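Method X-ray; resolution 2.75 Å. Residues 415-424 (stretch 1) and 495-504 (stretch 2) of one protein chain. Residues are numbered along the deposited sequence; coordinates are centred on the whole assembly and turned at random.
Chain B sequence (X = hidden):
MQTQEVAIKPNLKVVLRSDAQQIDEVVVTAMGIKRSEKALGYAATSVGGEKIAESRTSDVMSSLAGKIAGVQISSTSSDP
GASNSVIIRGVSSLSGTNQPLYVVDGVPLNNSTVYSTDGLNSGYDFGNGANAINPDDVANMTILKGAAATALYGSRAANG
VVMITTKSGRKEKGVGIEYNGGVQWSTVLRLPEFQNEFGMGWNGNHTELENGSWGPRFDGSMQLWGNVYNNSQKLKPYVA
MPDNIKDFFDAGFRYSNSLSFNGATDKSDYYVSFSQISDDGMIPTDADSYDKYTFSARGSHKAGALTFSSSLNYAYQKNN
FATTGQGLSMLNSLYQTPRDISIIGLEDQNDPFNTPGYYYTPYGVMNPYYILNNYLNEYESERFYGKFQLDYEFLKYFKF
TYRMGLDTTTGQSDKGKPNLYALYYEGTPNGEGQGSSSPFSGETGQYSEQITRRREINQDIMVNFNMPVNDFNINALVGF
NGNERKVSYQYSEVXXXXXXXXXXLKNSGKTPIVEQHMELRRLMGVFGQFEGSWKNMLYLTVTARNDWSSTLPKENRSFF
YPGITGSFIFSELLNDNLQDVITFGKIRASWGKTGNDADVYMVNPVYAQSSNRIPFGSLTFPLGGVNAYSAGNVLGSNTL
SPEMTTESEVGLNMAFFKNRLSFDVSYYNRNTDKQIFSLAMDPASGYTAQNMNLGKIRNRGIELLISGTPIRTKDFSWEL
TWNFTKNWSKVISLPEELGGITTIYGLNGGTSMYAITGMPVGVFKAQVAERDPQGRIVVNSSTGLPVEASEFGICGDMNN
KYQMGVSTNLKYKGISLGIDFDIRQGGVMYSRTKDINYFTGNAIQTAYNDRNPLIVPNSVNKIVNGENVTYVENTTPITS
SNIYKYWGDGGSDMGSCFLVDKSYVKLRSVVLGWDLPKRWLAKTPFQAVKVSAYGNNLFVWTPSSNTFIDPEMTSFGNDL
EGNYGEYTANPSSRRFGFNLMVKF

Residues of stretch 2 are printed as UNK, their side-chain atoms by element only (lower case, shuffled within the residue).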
# COMPACT_ATOMS: atom_id res chain seq x y z
N LYS B 415 -4.64 -0.87 10.71
CA LYS B 415 -3.70 -1.42 11.67
C LYS B 415 -2.35 -0.75 11.53
O LYS B 415 -1.93 -0.44 10.41
CB LYS B 415 -3.55 -2.94 11.52
CG LYS B 415 -4.68 -3.62 10.83
CD LYS B 415 -4.35 -5.05 10.55
CE LYS B 415 -5.32 -5.65 9.55
NZ LYS B 415 -6.74 -5.68 10.03
N GLY B 416 -1.67 -0.52 12.65
CA GLY B 416 -0.36 0.09 12.62
C GLY B 416 0.45 -0.23 13.85
O GLY B 416 -0.10 -0.48 14.92
N LYS B 417 1.77 -0.20 13.70
CA LYS B 417 2.71 -0.40 14.79
C LYS B 417 3.93 0.47 14.56
O LYS B 417 4.32 0.70 13.41
CB LYS B 417 3.12 -1.87 14.90
CG LYS B 417 3.74 -2.49 13.68
CD LYS B 417 3.68 -3.99 13.81
CE LYS B 417 4.64 -4.69 12.88
NZ LYS B 417 6.06 -4.43 13.26
N PRO B 418 4.57 0.95 15.62
CA PRO B 418 5.61 1.96 15.47
C PRO B 418 6.90 1.39 14.92
O PRO B 418 7.15 0.18 14.91
CB PRO B 418 5.83 2.47 16.90
CG PRO B 418 4.76 1.89 17.71
CD PRO B 418 4.33 0.64 17.04
N ASN B 419 7.75 2.30 14.46
CA ASN B 419 9.12 2.01 14.11
C ASN B 419 9.89 1.91 15.41
O ASN B 419 10.57 2.84 15.84
CB ASN B 419 9.70 3.09 13.21
CG ASN B 419 11.00 2.69 12.59
OD1 ASN B 419 11.90 2.21 13.26
ND2 ASN B 419 11.10 2.86 11.29
N LEU B 420 9.77 0.74 16.04
CA LEU B 420 10.45 0.52 17.31
C LEU B 420 11.97 0.62 17.15
O LEU B 420 12.66 1.09 18.06
CB LEU B 420 10.05 -0.84 17.87
CG LEU B 420 8.58 -1.04 18.19
CD1 LEU B 420 8.35 -2.48 18.49
CD2 LEU B 420 8.16 -0.21 19.37
N TYR B 421 12.49 0.20 16.00
CA TYR B 421 13.94 0.27 15.79
C TYR B 421 14.42 1.71 15.80
O TYR B 421 15.38 2.04 16.51
CB TYR B 421 14.31 -0.41 14.47
CG TYR B 421 15.81 -0.52 14.26
CD1 TYR B 421 16.51 -1.59 14.77
CD2 TYR B 421 16.50 0.44 13.57
CE1 TYR B 421 17.85 -1.71 14.60
CE2 TYR B 421 17.86 0.34 13.39
CZ TYR B 421 18.53 -0.74 13.91
OH TYR B 421 19.89 -0.88 13.73
N ALA B 422 13.78 2.58 15.04
CA ALA B 422 14.23 3.96 14.97
C ALA B 422 14.19 4.63 16.32
O ALA B 422 15.08 5.41 16.67
CB ALA B 422 13.37 4.73 13.98
N LEU B 423 13.17 4.33 17.12
CA LEU B 423 12.96 5.06 18.35
C LEU B 423 13.86 4.58 19.48
O LEU B 423 14.32 5.39 20.28
CB LEU B 423 11.52 4.91 18.79
CG LEU B 423 10.46 5.57 17.94
CD1 LEU B 423 9.13 5.10 18.43
CD2 LEU B 423 10.61 7.04 18.14
N TYR B 424 14.10 3.29 19.58
CA TYR B 424 14.64 2.78 20.82
C TYR B 424 15.88 1.91 20.66
O TYR B 424 16.45 1.53 21.69
CB TYR B 424 13.55 2.00 21.58
CG TYR B 424 12.27 2.79 21.80
CD1 TYR B 424 12.25 3.94 22.58
CD2 TYR B 424 11.08 2.40 21.22
CE1 TYR B 424 11.09 4.66 22.76
CE2 TYR B 424 9.93 3.12 21.39
CZ TYR B 424 9.93 4.25 22.16
OH TYR B 424 8.76 4.95 22.34
N UNK B 495 5.63 -0.16 4.79
CA UNK B 495 6.50 -0.56 5.87
C UNK B 495 7.57 0.49 6.09
O UNK B 495 7.74 1.41 5.29
n UNK B 495 5.36 -3.37 4.82
o UNK B 495 6.13 -3.65 6.90
c UNK B 495 7.13 -1.92 5.58
c UNK B 495 6.17 -3.06 5.82
N UNK B 496 8.26 0.36 7.21
CA UNK B 496 9.44 1.18 7.48
C UNK B 496 9.05 2.66 7.49
O UNK B 496 9.28 3.39 6.54
o UNK B 496 12.79 0.28 6.78
o UNK B 496 12.11 2.20 7.62
c UNK B 496 10.54 0.87 6.46
c UNK B 496 11.91 1.13 6.99
N UNK B 497 8.47 3.08 8.61
CA UNK B 497 7.86 4.39 8.71
C UNK B 497 8.92 5.47 8.86
O UNK B 497 9.87 5.32 9.61
c UNK B 497 5.06 3.44 8.52
c UNK B 497 6.88 4.43 9.88
c UNK B 497 4.92 3.40 11.01
c UNK B 497 5.84 3.33 9.82
N UNK B 498 8.74 6.58 8.14
CA UNK B 498 9.74 7.63 8.19
C UNK B 498 9.69 8.37 9.52
O UNK B 498 10.67 8.38 10.27
o UNK B 498 9.79 7.91 5.80
c UNK B 498 10.56 9.71 7.14
c UNK B 498 9.57 8.60 7.03
N UNK B 499 8.56 9.00 9.82
CA UNK B 499 8.26 9.49 11.16
C UNK B 499 7.76 8.30 11.96
O UNK B 499 6.78 7.67 11.56
c UNK B 499 7.90 11.89 10.61
c UNK B 499 6.71 10.92 12.49
c UNK B 499 6.97 12.81 10.01
c UNK B 499 7.23 10.63 11.12
N UNK B 500 8.41 7.96 13.08
CA UNK B 500 8.18 6.65 13.70
C UNK B 500 6.75 6.37 14.06
O UNK B 500 6.30 5.23 13.93
c UNK B 500 9.06 6.71 14.94
c UNK B 500 9.46 8.71 13.77
c UNK B 500 10.14 7.66 14.59
N UNK B 501 6.01 7.38 14.49
CA UNK B 501 4.70 7.18 15.09
C UNK B 501 3.55 7.44 14.14
O UNK B 501 2.47 6.89 14.33
o UNK B 501 5.25 7.43 17.42
c UNK B 501 4.60 8.08 16.32
c UNK B 501 3.19 8.37 16.69
N UNK B 502 3.76 8.21 13.09
CA UNK B 502 2.66 8.57 12.21
C UNK B 502 2.25 7.38 11.36
O UNK B 502 3.09 6.68 10.80
c UNK B 502 0.64 10.45 11.05
c UNK B 502 0.29 11.94 7.81
c UNK B 502 3.06 9.75 11.32
c UNK B 502 0.62 11.34 9.01
c UNK B 502 2.58 11.70 7.16
c UNK B 502 1.93 10.92 9.29
c UNK B 502 1.28 12.11 6.90
c UNK B 502 2.92 11.11 8.34
n UNK B 502 -0.15 11.04 10.10
c UNK B 502 1.91 10.35 10.60
N UNK B 503 0.95 7.13 11.28
CA UNK B 503 0.41 5.97 10.56
C UNK B 503 -0.28 6.49 9.31
O UNK B 503 -1.47 6.79 9.32
c UNK B 503 0.03 3.72 14.88
c UNK B 503 1.31 3.24 14.79
c UNK B 503 0.13 4.50 12.61
c UNK B 503 1.42 4.01 12.53
c UNK B 503 -0.53 5.17 11.43
c UNK B 503 -0.56 4.34 13.79
c UNK B 503 2.00 3.39 13.62
N UNK B 504 0.48 6.59 8.22
CA UNK B 504 -0.03 7.14 6.96
C UNK B 504 0.77 6.55 5.81
O UNK B 504 1.98 6.37 5.91
c UNK B 504 -0.73 9.29 5.84
o UNK B 504 -0.32 9.29 4.69
n UNK B 504 -1.87 9.84 6.19
c UNK B 504 0.07 8.66 6.95

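Position 495 has four side-chain atoms: two carbons, the second carrying one oxygen and one nitrogen. It stands outside the contact; a planar amide end makes it Asn 495.

Position 496 also has two carbons, but the second carries two oxygens, a carboxylate. Its CA-to-CB bond points away from stretch 1, yet its end lies near the amide of Asn 419. This is Asp 496, whose OD1 is 3.9 Å from Asn 419 ND2, near but not bonded.

At 497, four carbons fork at the second; the CA-to-CB bond points toward stretch 1, and one tip rests against the carbonyl of Lys 417. That is Leu 497; its CD1 lies 3.7 Å from Lys 417 O. Its backbone does more directed work, since Asn 419 ND2 donates to Leu 497 O at 3.2 Å.

Position 498 shows one carbon bearing an oxygen and a carbon, its CA-to-CB bond pointing away: Thr 498, its hydroxyl satisfied elsewhere in the structure.

Position 499 has four carbons forked at the first, one arm two carbons long. It is Ile 499, buried, its CA-to-CB bond pointing away.

At 500, three carbons close a ring onto the backbone nitrogen, close to Asn 419 and packed against the helix that follows. This is Pro 500. Its CB sits 3.5 Å from Leu 423 CG, and its CG 4.4 Å from Ala 422 CB.

Position 501 repeats one carbon with an oxygen and a carbon, its CA-to-CB bond sideways: Thr 501.

Position 502 carries one carbon and then fused five- and six-membered rings holding eight carbons and a nitrogen. This is Trp 502, out of reach.

Position 503 has one carbon and a six-carbon ring lying against Gly 416. It is Phe 503, with CZ 3.7 Å from Gly 416 C.

Position 504, two carbons with an oxygen and a nitrogen on the second, is Asn 504, also out of reach.

The contact works through three fittings. Gly 416 CA lies over the face of the Phe 503 ring, 4.1 Å from its centroid; the absence of a side chain permits this, since an ideal CB on Gly 416 would clash with Phe 503 CG. The Pro 500 ring packs against Leu 423 and Ala 422. Asn 419 is the hub of the third: its OD1 caps the helix by accepting from Ala 422 N at 2.6 Å, its ND2 bonds to Leu 497 O, and its backbone N makes a weak, nearly straight bond to Pro 500 O at 3.3 Å. One residue thus caps a helix and ties it to the neighbouring loop.

Stretch 2 495-504: NDLTIPTWFN
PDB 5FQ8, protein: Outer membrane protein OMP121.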